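Local coordinates for protein diaminopimelate decarboxylase (Phaeodactylum tricornutum, PDB 7JPJ) that probably uses pyridoxal 5'-phosphate to decarboxylate diaminopimelate, the step that yields lysine in its biosynthesis, at residues L45-A50 and T250-I255. Sequence-based numbering, arbitrary orientation.
Sequences LAFPNA and TDLQKI
Phe47 packs its ring against Leu252 where the loop leading into strand 53-58 of the TIM-type barrel meets the start of the outer helix 252-270. This is the buried side of the contact. Phe47 CE2 lies 3.9 Å from Leu252 CD2, CD2 of the ring sits beside Leu252 CB, and the two side chains meet at about a right angle. Chi1 of -162° sets CG anti to the backbone N, and although the CB bond does not point at the helix, the far end of the ring comes nearer to it. A flat aromatic suits this place, reaching Met276 and Ile278 of strand 275-278 as well as the branched Leu252. Ile255 CD1 comes up obliquely, 4.5 Å from Phe47 CE2. An alanine in place of Phe47 would probably open a gap between the helix start and that strand, leaving the methyl groups of Leu252 without their ring. Pro48, a compact apolar ring, lays CD 3.3 Å from Leu252 O. Asp251 N-caps the helix, though its bond to Gln253 N is weak.

The other side is exposed and looser, held by a polar group. Gln253 is long enough to bend back at chi2 (-63°) and bring its amide across to the loop, where OE1 comes 3.6 Å from Pro48 CG. Gln253 NE2 donates a hydrogen bond to Ala46 O at 2.7 Å, from above the carbonyl plane, 46° out of it.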
loop_
_atom_site.group_PDB
_atom_site.type_symbol
_atom_site.label_atom_id
_atom_site.label_comp_id
_atom_site.label_asym_id
_atom_site.label_seq_id
_atom_site.Cartn_x
_atom_site.Cartn_y
_atom_site.Cartn_z
ATOM N N LEU A 45 25.381 1.115 17.342
ATOM C CA LEU A 45 26.831 0.964 17.354
ATOM C C LEU A 45 27.366 0.555 18.720
ATOM O O LEU A 45 28.531 0.148 18.814
ATOM C CB LEU A 45 27.498 2.266 16.907
ATOM C CG LEU A 45 27.347 2.608 15.425
ATOM C CD1 LEU A 45 27.623 4.084 15.185
ATOM C CD2 LEU A 45 28.260 1.740 14.581
ATOM N N ALA A 46 26.551 0.651 19.773
ATOM C CA ALA A 46 26.922 0.221 21.112
ATOM C C ALA A 46 26.401 -1.174 21.441
ATOM O O ALA A 46 26.362 -1.556 22.615
ATOM C CB ALA A 46 26.419 1.232 22.142
ATOM N N PHE A 47 25.995 -1.935 20.427
ATOM C CA PHE A 47 25.473 -3.276 20.648
ATOM C C PHE A 47 26.567 -4.172 21.221
ATOM O O PHE A 47 27.694 -4.173 20.705
ATOM C CB PHE A 47 24.945 -3.856 19.335
ATOM C CG PHE A 47 24.009 -5.019 19.510
ATOM C CD1 PHE A 47 24.501 -6.307 19.648
ATOM C CD2 PHE A 47 22.637 -4.825 19.519
ATOM C CE1 PHE A 47 23.642 -7.380 19.806
ATOM C CE2 PHE A 47 21.772 -5.893 19.673
ATOM C CZ PHE A 47 22.276 -7.173 19.817
ATOM N N PRO A 48 26.286 -4.934 22.276
ATOM C CA PRO A 48 27.316 -5.812 22.849
ATOM C C PRO A 48 27.766 -6.870 21.848
ATOM O O PRO A 48 26.950 -7.585 21.263
ATOM C CB PRO A 48 26.613 -6.439 24.059
ATOM C CG PRO A 48 25.483 -5.506 24.372
ATOM C CD PRO A 48 25.039 -4.958 23.057
ATOM N N ASN A 49 29.081 -6.960 21.653
ATOM C CA ASN A 49 29.666 -7.923 20.730
ATOM C C ASN A 49 30.915 -8.525 21.354
ATOM O O ASN A 49 31.571 -7.902 22.192
ATOM C CB ASN A 49 30.008 -7.283 19.374
ATOM C CG ASN A 49 31.074 -6.215 19.482
ATOM O OD1 ASN A 49 32.209 -6.416 19.057
ATOM N ND2 ASN A 49 30.711 -5.067 20.043
ATOM N N ALA A 50 31.241 -9.746 20.933
ATOM C CA ALA A 50 32.387 -10.454 21.486
ATOM C C ALA A 50 33.665 -10.181 20.700
ATOM O O ALA A 50 34.696 -9.837 21.288
ATOM C CB ALA A 50 32.107 -11.959 21.534
ATOM N N THR A 250 12.953 -2.585 22.649
ATOM C CA THR A 250 14.018 -3.530 22.959
ATOM C C THR A 250 15.225 -2.809 23.546
ATOM O O THR A 250 15.687 -1.800 23.004
ATOM C CB THR A 250 14.428 -4.298 21.703
ATOM O OG1 THR A 250 13.270 -4.869 21.084
ATOM C CG2 THR A 250 15.404 -5.409 22.058
ATOM N N ASP A 251 15.730 -3.324 24.663
ATOM C CA ASP A 251 16.961 -2.825 25.269
ATOM C C ASP A 251 18.130 -3.582 24.649
ATOM O O ASP A 251 18.346 -4.760 24.953
ATOM C CB ASP A 251 16.928 -2.995 26.785
ATOM C CG ASP A 251 17.927 -2.097 27.500
ATOM O OD1 ASP A 251 18.920 -1.675 26.869
ATOM O OD2 ASP A 251 17.719 -1.812 28.698
ATOM N N LEU A 252 18.884 -2.905 23.779
ATOM C CA LEU A 252 19.966 -3.571 23.059
ATOM C C LEU A 252 21.080 -4.024 23.995
ATOM O O LEU A 252 21.789 -4.989 23.686
ATOM C CB LEU A 252 20.526 -2.646 21.979
ATOM C CG LEU A 252 19.537 -2.246 20.885
ATOM C CD1 LEU A 252 20.247 -1.511 19.760
ATOM C CD2 LEU A 252 18.809 -3.471 20.358
ATOM N N GLN A 253 21.255 -3.351 25.133
ATOM C CA GLN A 253 22.277 -3.779 26.081
ATOM C C GLN A 253 21.853 -5.044 26.819
ATOM O O GLN A 253 22.691 -5.902 27.120
ATOM C CB GLN A 253 22.582 -2.655 27.070
ATOM C CG GLN A 253 23.122 -1.389 26.426
ATOM C CD GLN A 253 24.457 -1.609 25.740
ATOM O OE1 GLN A 253 25.268 -2.429 26.175
ATOM N NE2 GLN A 253 24.694 -0.871 24.661
ATOM N N LYS A 254 20.559 -5.183 27.111
ATOM C CA LYS A 254 20.094 -6.332 27.882
ATOM C C LYS A 254 20.044 -7.600 27.038
ATOM O O LYS A 254 20.405 -8.678 27.522
ATOM C CB LYS A 254 18.722 -6.036 28.490
ATOM C CG LYS A 254 18.783 -5.083 29.663
ATOM C CD LYS A 254 17.407 -4.747 30.204
ATOM C CE LYS A 254 17.528 -3.899 31.462
ATOM N NZ LYS A 254 18.560 -2.836 31.290
ATOM N N ILE A 255 19.594 -7.501 25.786
ATOM C CA ILE A 255 19.565 -8.681 24.927
ATOM C C ILE A 255 20.899 -8.914 24.234
ATOM O O ILE A 255 21.143 -10.015 23.725
ATOM C CB ILE A 255 18.451 -8.584 23.870
ATOM C CG1 ILE A 255 18.798 -7.522 22.826
ATOM C CG2 ILE A 255 17.109 -8.286 24.531
ATOM C CD1 ILE A 255 18.117 -7.728 21.497
#